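Local coordinates for probable branched-chain-amino-acid aminotransferase (Thermotoga maritima MSB8, PDB 3CSW), which probably catalyses the pyridoxal-phosphate-dependent transfer of the amino group between leucine, isoleucine or valine and 2-oxoglutarate, at residues 40-45 against 142-147; 31-36 against 101-106. One frame throughout, in Å; residues are numbered along the deposited sequence. Where two conformers were deposited one is given.

Contact 1: residues 40-45 against 142-147; sequences GAVYET and PALKIT. With PLP (pyridoxal-5'-phosphate), chain E.
This is a buried backbone-and-side-chain contact at the cofactor site, where the start of strand 42-49 meets the irregular segment that carries Lys145, by similarity the lysine that forms the Schiff base with pyridoxal phosphate. The two segments run at a steep angle and share a single beta bridge, Val42 with Ile146. On one side of it Tyr43 N donates to Lys145 O (3.0 Å), and on the other Thr147 N donates to Ala41 O (2.9 Å); each donor stands above the plane of its carbonyl. Thr147 OG1, which its first torsion (chi1 52°) places between the backbone N and the carbonyl carbon, takes a nearly straight bond from Ala41 N (2.9 Å, 168°) and also bonds Leu38 O of the second subunit. Gly40, with positive phi, leaves room here, since a CB would collide with Ile146 CG1.

The Lys145 and Tyr43 side chains cross at about a right angle, with Lys145 CE over one face of the Tyr43 ring, 4.2 Å from its centroid in a CH-pi contact. Bends at chi3 and chi4 then bring Lys145 NZ to 3.0 Å from PLP C4A, without the covalent link. Water joins NZ to Thr45 OG1, and another water bridges Tyr43 OH and Ile146 O at the ring edge. An alanine in place of Tyr43 would remove the ring under CE and the bridged hydroxyl, and would probably leave the lysine chain less firmly steered toward the cofactor.

Glu44 OE2 lies 3.3 Å from Lys145 CD, but its carboxylate is engaged by Arg62 and His59 of helix 56-68. That helix packs on Val42 and Glu44, while strand 96-102 flanks strand 42-49 and sets Tyr101 against Tyr43 and Thr147.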
ATOM      1  N   GLY A  40      -1.073  21.746  16.160  1.00 33.38           N
ATOM      2  CA  GLY A  40      -0.585  22.312  14.921  1.00 32.85           C
ATOM      3  C   GLY A  40      -1.278  23.607  14.499  1.00 32.57           C
ATOM      4  O   GLY A  40      -2.437  23.828  14.803  1.00 31.82           O
ATOM      5  N   ALA A  41      -0.533  24.469  13.813  1.00 32.11           N
ATOM      6  CA  ALA A  41      -1.084  25.650  13.165  1.00 32.29           C
ATOM      7  C   ALA A  41      -0.929  25.497  11.657  1.00 32.46           C
ATOM      8  O   ALA A  41       0.080  24.967  11.190  1.00 33.73           O
ATOM      9  CB  ALA A  41      -0.354  26.905  13.629  1.00 28.76           C
ATOM     10  N   VAL A  42      -1.933  25.943  10.902  1.00 33.79           N
ATOM     11  CA  VAL A  42      -1.870  26.022   9.447  0.50 33.52           C
ATOM     12  C   VAL A  42      -0.913  27.160   9.123  1.00 33.68           C
ATOM     13  O   VAL A  42      -0.914  28.168   9.836  1.00 34.84           O
ATOM     14  CB  VAL A  42      -3.280  26.297   8.858  0.50 33.34           C
ATOM     15  CG1 VAL A  42      -3.194  26.854   7.447  0.50 33.25           C
ATOM     16  CG2 VAL A  42      -4.136  25.018   8.911  0.50 34.29           C
ATOM     17  N   TYR A  43      -0.090  27.026   8.083  1.00 32.40           N
ATOM     18  CA  TYR A  43       0.892  28.077   7.820  1.00 31.05           C
ATOM     19  C   TYR A  43       1.308  28.281   6.368  1.00 31.73           C
ATOM     20  O   TYR A  43       1.107  27.420   5.515  1.00 30.96           O
ATOM     21  CB  TYR A  43       2.147  27.823   8.668  1.00 30.91           C
ATOM     22  CG  TYR A  43       3.075  26.764   8.119  1.00 34.39           C
ATOM     23  CD1 TYR A  43       2.846  25.417   8.377  1.00 31.96           C
ATOM     24  CD2 TYR A  43       4.201  27.108   7.364  1.00 39.62           C
ATOM     25  CE1 TYR A  43       3.687  24.435   7.884  1.00 38.38           C
ATOM     26  CE2 TYR A  43       5.057  26.134   6.867  1.00 38.39           C
ATOM     27  CZ  TYR A  43       4.785  24.796   7.138  1.00 40.64           C
ATOM     28  OH  TYR A  43       5.592  23.806   6.669  1.00 45.10           O
ATOM     29  N   GLU A  44       1.910  29.445   6.130  1.00 32.47           N
ATOM     30  CA  GLU A  44       2.508  29.815   4.846  1.00 32.20           C
ATOM     31  C   GLU A  44       3.824  30.556   5.082  1.00 31.95           C
ATOM     32  O   GLU A  44       4.017  31.154   6.143  1.00 32.26           O
ATOM     33  CB  GLU A  44       1.550  30.712   4.050  1.00 32.79           C
ATOM     34  CG  GLU A  44       0.415  29.985   3.332  1.00 34.38           C
ATOM     35  CD  GLU A  44       0.917  28.978   2.288  1.00 35.86           C
ATOM     36  OE1 GLU A  44       1.936  29.248   1.641  1.00 35.32           O
ATOM     37  OE2 GLU A  44       0.279  27.919   2.116  1.00 36.37           O
ATOM     38  N   THR A  45       4.729  30.493   4.100  1.00 32.50           N
ATOM     39  CA  THR A  45       5.995  31.230   4.139  0.50 31.71           C
ATOM     40  C   THR A  45       6.089  32.092   2.884  1.00 31.86           C
ATOM     41  O   THR A  45       5.727  31.651   1.805  1.00 31.36           O
ATOM     42  CB  THR A  45       7.237  30.302   4.237  0.50 33.78           C
ATOM     43  OG1 THR A  45       7.361  29.495   3.055  0.50 35.30           O
ATOM     44  CG2 THR A  45       7.153  29.404   5.482  0.50 34.65           C
ATOM     45  N   PRO A 142      -1.989  15.750   1.190  1.00 31.67           N
ATOM     46  CA  PRO A 142      -0.647  16.267   0.985  1.00 34.00           C
ATOM     47  C   PRO A 142      -0.554  17.797   0.978  1.00 36.15           C
ATOM     48  O   PRO A 142       0.473  18.339   1.384  1.00 39.22           O
ATOM     49  CB  PRO A 142      -0.277  15.725  -0.389  1.00 36.06           C
ATOM     50  CG  PRO A 142      -1.130  14.549  -0.577  1.00 34.87           C
ATOM     51  CD  PRO A 142      -2.392  14.815   0.128  1.00 32.49           C
ATOM     52  N   ALA A 143      -1.611  18.477   0.525  1.00 36.78           N
ATOM     53  CA  ALA A 143      -1.634  19.940   0.470  1.00 40.14           C
ATOM     54  C   ALA A 143      -1.967  20.615   1.805  1.00 40.78           C
ATOM     55  O   ALA A 143      -1.993  21.837   1.865  1.00 44.32           O
ATOM     56  CB  ALA A 143      -2.616  20.430  -0.632  1.00 40.06           C
ATOM     57  N   LEU A 144      -2.239  19.857   2.867  1.00 38.16           N
ATOM     58  CA  LEU A 144      -2.421  20.475   4.202  1.00 36.71           C
ATOM     59  C   LEU A 144      -1.054  20.910   4.791  1.00 37.19           C
ATOM     60  O   LEU A 144      -0.271  20.072   5.248  1.00 37.40           O
ATOM     61  CB  LEU A 144      -3.171  19.532   5.166  1.00 34.87           C
ATOM     62  CG  LEU A 144      -3.294  19.949   6.646  1.00 36.02           C
ATOM     63  CD1 LEU A 144      -3.987  21.326   6.808  1.00 35.13           C
ATOM     64  CD2 LEU A 144      -4.001  18.879   7.459  1.00 32.16           C
ATOM     65  N   LYS A 145      -0.778  22.214   4.781  1.00 37.18           N
ATOM     66  CA  LYS A 145       0.451  22.757   5.367  1.00 36.40           C
ATOM     67  C   LYS A 145       0.165  23.081   6.813  1.00 35.81           C
ATOM     68  O   LYS A 145      -0.369  24.164   7.115  1.00 34.64           O
ATOM     69  CB  LYS A 145       0.900  24.037   4.688  1.00 37.42           C
ATOM     70  CG  LYS A 145       1.696  23.884   3.451  1.00 44.84           C
ATOM     71  CD  LYS A 145       2.078  25.260   2.882  1.00 45.34           C
ATOM     72  CE  LYS A 145       3.362  25.785   3.451  1.00 48.55           C
ATOM     73  NZ  LYS A 145       4.514  25.415   2.568  1.00 57.16           N
ATOM     74  N   ILE A 146       0.498  22.123   7.683  1.00 34.94           N
ATOM     75  CA  ILE A 146       0.260  22.196   9.115  1.00 33.38           C
ATOM     76  C   ILE A 146       1.609  21.916   9.835  1.00 33.12           C
ATOM     77  O   ILE A 146       2.421  21.115   9.361  1.00 34.46           O
ATOM     78  CB  ILE A 146      -0.938  21.309   9.545  1.00 34.24           C
ATOM     79  CG1 ILE A 146      -1.375  21.675  10.974  1.00 32.84           C
ATOM     80  CG2 ILE A 146      -0.621  19.791   9.398  1.00 29.24           C
ATOM     81  CD1 ILE A 146      -2.772  21.265  11.328  1.00 32.18           C
ATOM     82  N   THR A 147       1.877  22.652  10.911  1.00 30.51           N
ATOM     83  CA  THR A 147       3.202  22.661  11.555  1.00 30.39           C
ATOM     84  C   THR A 147       3.626  21.316  12.179  1.00 31.72           C
ATOM     85  O   THR A 147       4.824  21.024  12.303  1.00 30.57           O
ATOM     86  CB  THR A 147       3.288  23.753  12.657  1.00 29.94           C
ATOM     87  OG1 THR A 147       2.176  23.602  13.560  1.00 27.92           O
ATOM     88  CG2 THR A 147       3.316  25.179  12.039  1.00 26.24           C
TER
HETATM   89  N1  PLP E 300       7.223  20.959  -0.286  1.00 37.69           N
HETATM   90  C2  PLP E 300       7.025  21.094   1.085  1.00 44.18           C
HETATM   91  C2A PLP E 300       6.819  19.846   1.884  1.00 37.75           C
HETATM   92  C3  PLP E 300       7.029  22.378   1.674  1.00 50.38           C
HETATM   93  O3  PLP E 300       6.920  22.530   3.037  1.00 51.69           O
HETATM   94  C4  PLP E 300       7.231  23.519   0.861  1.00 53.30           C
HETATM   95  C4A PLP E 300       7.304  24.892   1.471  1.00 53.47           C
HETATM   96  O4A PLP E 300       8.371  25.297   1.968  1.00 64.86           O
HETATM   97  C5  PLP E 300       7.435  23.355  -0.520  1.00 43.80           C
HETATM   98  C6  PLP E 300       7.418  22.074  -1.076  1.00 36.73           C
HETATM   99  C5A PLP E 300       7.880  24.505  -1.395  1.00 42.16           C
HETATM  100  O4P PLP E 300       6.760  25.285  -1.789  1.00 44.26           O
HETATM  101  P   PLP E 300       6.886  26.861  -2.192  1.00 42.88           P
HETATM  102  O1P PLP E 300       5.480  27.490  -2.268  1.00 40.80           O
HETATM  103  O2P PLP E 300       7.558  26.979  -3.531  1.00 35.11           O
HETATM  104  O3P PLP E 300       7.730  27.497  -1.096  1.00 42.59           O
HETATM  105  O   HOH W   1       4.738  21.027   7.739  1.00 47.35           O
HETATM  106  O   HOH W   2       6.456  27.143   3.598  1.00 58.00           O

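Contact 2: residues 31-36 against 101-106; sequences FSLFEK and YLFPDS
Lys36 carries much of this contact, laying its aliphatic chain along Pro104, the two side chains sliding past each other in opposite directions. Lys36 CG sits 3.6 Å from Pro104 CG. CG is anti to the backbone N (chi1 -176°), and after a bend at chi2 (66°) the chain runs on extended. It crosses the Asp105 side chain at about a right angle, with Lys36 CE 3.6 Å from Asp105 OD2. The ammonium goes little further: Lys36 NZ and Asp105 OD2 form only a long salt bridge of 4.0 Å, and NZ is hydrogen-bonded to Gln39 OE1.

One helical turn earlier, Leu33 works with its two methyl groups. Leu33 CD2 is over a face of the Phe103 ring, 4.5 Å from Phe103 CG, a loose apolar contact, while Leu33 CD1 reaches Ser106 OG at 3.6 Å. Leu33 and Lys36 thus present one side of the helix to the segment, joined to it by packing and a single distant charge pair.

The turn after strand 96-102 sets the course of the segment. Asp105 has positive phi (73°), and Ser106 N folds back to Pro104 O in a weak bond of 2.7 Å. Asp105 OD1 has a salt-bridge partner of its own in Arg157 of the second subunit, whose charge would tend to hold the carboxylate where Lys36 meets it.

The contact is a surface one, seating helix 31-37, which follows strand 26-30, against the turn that leaves strand 96-102; strand 109-115 backs Phe103 through Leu110, and Leu38 of the second subunit packs on the same side chain.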
ATOM      1  N   PHE A  31      -3.443  30.488  27.653  1.00 50.77           N
ATOM      2  CA  PHE A  31      -2.940  29.135  27.834  1.00 48.75           C
ATOM      3  C   PHE A  31      -3.717  28.098  27.036  1.00 48.44           C
ATOM      4  O   PHE A  31      -3.127  27.159  26.507  1.00 47.68           O
ATOM      5  CB  PHE A  31      -2.937  28.700  29.298  1.00 48.14           C
ATOM      6  CG  PHE A  31      -2.464  27.296  29.467  1.00 47.27           C
ATOM      7  CD1 PHE A  31      -1.106  27.018  29.529  1.00 45.69           C
ATOM      8  CD2 PHE A  31      -3.367  26.236  29.451  1.00 46.23           C
ATOM      9  CE1 PHE A  31      -0.660  25.713  29.630  1.00 48.11           C
ATOM     10  CE2 PHE A  31      -2.928  24.927  29.550  1.00 43.81           C
ATOM     11  CZ  PHE A  31      -1.575  24.663  29.646  1.00 46.95           C
ATOM     12  N   SER A  32      -5.035  28.254  26.963  1.00 48.49           N
ATOM     13  CA  SER A  32      -5.863  27.334  26.188  1.00 50.05           C
ATOM     14  C   SER A  32      -5.486  27.363  24.704  1.00 48.05           C
ATOM     15  O   SER A  32      -5.534  26.332  24.051  1.00 48.33           O
ATOM     16  CB  SER A  32      -7.346  27.648  26.369  1.00 49.68           C
ATOM     17  OG  SER A  32      -7.615  28.976  25.975  1.00 56.38           O
ATOM     18  N   LEU A  33      -5.117  28.537  24.188  1.00 46.07           N
ATOM     19  CA  LEU A  33      -4.635  28.656  22.817  1.00 45.39           C
ATOM     20  C   LEU A  33      -3.292  27.925  22.644  1.00 42.85           C
ATOM     21  O   LEU A  33      -3.077  27.241  21.647  1.00 40.91           O
ATOM     22  CB  LEU A  33      -4.524  30.126  22.381  1.00 46.48           C
ATOM     23  CG  LEU A  33      -4.117  30.372  20.913  1.00 47.13           C
ATOM     24  CD1 LEU A  33      -4.785  31.606  20.352  1.00 51.18           C
ATOM     25  CD2 LEU A  33      -2.610  30.493  20.749  1.00 51.07           C
ATOM     26  N   PHE A  34      -2.401  28.063  23.614  1.00 41.07           N
ATOM     27  CA  PHE A  34      -1.124  27.367  23.570  1.00 40.10           C
ATOM     28  C   PHE A  34      -1.307  25.847  23.597  1.00 39.09           C
ATOM     29  O   PHE A  34      -0.667  25.134  22.821  1.00 35.49           O
ATOM     30  CB  PHE A  34      -0.215  27.809  24.725  1.00 40.37           C
ATOM     31  CG  PHE A  34       1.080  27.030  24.826  1.00 39.21           C
ATOM     32  CD1 PHE A  34       2.031  27.104  23.828  1.00 42.79           C
ATOM     33  CD2 PHE A  34       1.350  26.243  25.929  1.00 43.19           C
ATOM     34  CE1 PHE A  34       3.217  26.396  23.927  1.00 41.94           C
ATOM     35  CE2 PHE A  34       2.527  25.537  26.030  1.00 48.23           C
ATOM     36  CZ  PHE A  34       3.465  25.615  25.027  1.00 45.02           C
ATOM     37  N   GLU A  35      -2.152  25.345  24.496  1.00 39.42           N
ATOM     38  CA  GLU A  35      -2.353  23.900  24.595  1.00 40.66           C
ATOM     39  C   GLU A  35      -2.924  23.367  23.272  1.00 40.63           C
ATOM     40  O   GLU A  35      -2.468  22.359  22.755  1.00 41.05           O
ATOM     41  CB  GLU A  35      -3.239  23.533  25.788  1.00 39.15           C
ATOM     42  CG  GLU A  35      -3.281  22.031  26.065  1.00 42.27           C
ATOM     43  CD  GLU A  35      -4.201  21.632  27.207  1.00 42.32           C
ATOM     44  OE1 GLU A  35      -5.000  22.478  27.672  1.00 43.55           O
ATOM     45  OE2 GLU A  35      -4.118  20.453  27.638  1.00 42.41           O
ATOM     46  N   LYS A  36      -3.890  24.085  22.719  1.00 40.79           N
ATOM     47  CA  LYS A  36      -4.525  23.719  21.465  1.00 40.82           C
ATOM     48  C   LYS A  36      -3.593  23.803  20.247  1.00 38.50           C
ATOM     49  O   LYS A  36      -3.714  23.012  19.311  1.00 37.92           O
ATOM     50  CB  LYS A  36      -5.748  24.620  21.249  1.00 43.36           C
ATOM     51  CG  LYS A  36      -6.582  24.305  20.008  1.00 49.05           C
ATOM     52  CD  LYS A  36      -7.248  22.944  20.105  1.00 59.70           C
ATOM     53  CE  LYS A  36      -7.988  22.574  18.820  1.00 62.40           C
ATOM     54  NZ  LYS A  36      -8.623  21.218  18.942  1.00 61.00           N
ATOM     55  N   TYR A 101       1.104  32.123  10.536  1.00 33.23           N
ATOM     56  CA  TYR A 101       0.474  31.007  11.216  1.00 34.06           C
ATOM     57  C   TYR A 101      -0.976  31.303  11.502  1.00 35.43           C
ATOM     58  O   TYR A 101      -1.297  32.375  12.013  1.00 36.92           O
ATOM     59  CB  TYR A 101       1.168  30.732  12.541  1.00 33.38           C
ATOM     60  CG  TYR A 101       2.635  30.353  12.447  1.00 31.53           C
ATOM     61  CD1 TYR A 101       3.027  29.063  12.145  1.00 34.81           C
ATOM     62  CD2 TYR A 101       3.631  31.282  12.733  1.00 35.87           C
ATOM     63  CE1 TYR A 101       4.379  28.715  12.098  1.00 35.00           C
ATOM     64  CE2 TYR A 101       4.973  30.952  12.678  1.00 37.02           C
ATOM     65  CZ  TYR A 101       5.340  29.669  12.367  1.00 36.77           C
ATOM     66  OH  TYR A 101       6.668  29.357  12.329  1.00 40.35           O
ATOM     67  N   LEU A 102      -1.848  30.345  11.212  1.00 36.65           N
ATOM     68  CA  LEU A 102      -3.258  30.482  11.512  1.00 40.96           C
ATOM     69  C   LEU A 102      -3.596  29.447  12.587  1.00 42.33           C
ATOM     70  O   LEU A 102      -3.308  28.258  12.431  1.00 41.02           O
ATOM     71  CB  LEU A 102      -4.071  30.295  10.237  1.00 40.78           C
ATOM     72  CG  LEU A 102      -5.594  30.349  10.333  1.00 46.50           C
ATOM     73  CD1 LEU A 102      -6.080  31.736  10.767  1.00 49.26           C
ATOM     74  CD2 LEU A 102      -6.187  29.933   8.985  1.00 43.75           C
ATOM     75  N   PHE A 103      -4.182  29.909  13.686  1.00 45.31           N
ATOM     76  CA  PHE A 103      -4.397  29.063  14.858  1.00 49.50           C
ATOM     77  C   PHE A 103      -5.784  28.463  14.963  1.00 55.75           C
ATOM     78  O   PHE A 103      -6.779  29.111  14.616  1.00 52.64           O
ATOM     79  CB  PHE A 103      -4.011  29.789  16.158  1.00 48.50           C
ATOM     80  CG  PHE A 103      -2.540  30.003  16.285  1.00 47.04           C
ATOM     81  CD1 PHE A 103      -1.704  28.946  16.598  1.00 46.36           C
ATOM     82  CD2 PHE A 103      -1.980  31.239  16.026  1.00 42.30           C
ATOM     83  CE1 PHE A 103      -0.342  29.131  16.674  1.00 45.82           C
ATOM     84  CE2 PHE A 103      -0.622  31.427  16.106  1.00 47.32           C
ATOM     85  CZ  PHE A 103       0.201  30.371  16.426  1.00 47.28           C
ATOM     86  N   PRO A 104      -5.830  27.212  15.494  1.00 64.75           N
ATOM     87  CA  PRO A 104      -7.007  26.342  15.535  1.00 67.38           C
ATOM     88  C   PRO A 104      -8.124  26.898  16.385  1.00 69.45           C
ATOM     89  O   PRO A 104      -7.882  27.345  17.518  1.00 69.09           O
ATOM     90  CB  PRO A 104      -6.485  25.032  16.152  1.00 68.44           C
ATOM     91  CG  PRO A 104      -5.185  25.370  16.817  1.00 68.20           C
ATOM     92  CD  PRO A 104      -4.652  26.583  16.146  1.00 65.82           C
ATOM     93  N   ASP A 105      -9.330  26.871  15.807  1.00 70.01           N
ATOM     94  CA  ASP A 105     -10.557  27.293  16.468  1.00 69.53           C
ATOM     95  C   ASP A 105     -10.613  28.821  16.607  1.00 67.17           C
ATOM     96  O   ASP A 105     -11.536  29.453  16.091  1.00 67.85           O
ATOM     97  CB  ASP A 105     -10.748  26.562  17.816  1.00 70.43           C
ATOM     98  CG  ASP A 105     -10.732  25.021  17.674  1.00 74.63           C
ATOM     99  OD1 ASP A 105     -10.340  24.497  16.605  1.00 72.27           O
ATOM    100  OD2 ASP A 105     -11.109  24.327  18.649  1.00 80.83           O
ATOM    101  N   SER A 106      -9.616  29.412  17.262  1.00 64.34           N
ATOM    102  CA  SER A 106      -9.577  30.865  17.443  1.00 62.92           C
ATOM    103  C   SER A 106      -9.541  31.666  16.133  1.00 61.59           C
ATOM    104  O   SER A 106     -10.148  32.726  16.059  1.00 61.43           O
ATOM    105  CB  SER A 106      -8.399  31.277  18.344  1.00 62.80           C
ATOM    106  OG  SER A 106      -7.147  30.889  17.798  1.00 61.68           O
TER

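In the fold
Contacts 1 and 2 lie with their centres about 14 Å apart and alternate along the chain: 31-36, 40-45, 101-106, then 142-147. Helix 31-37 is followed, after a short connection, by strand 42-49, which pairs antiparallel with strand 96-102 in the same sheet, so each contact has a segment reaching one of two neighbouring strands. They meet directly where Val42 O is probably hydrogen-bonded to Leu102 N (2.7 Å), and Tyr101 packs on Thr147. Contact 1 is buried beside the cofactor, contact 2 at the surface away from it. Both the surroundings of the cofactor lysine and the surface contact thus touch the second subunit.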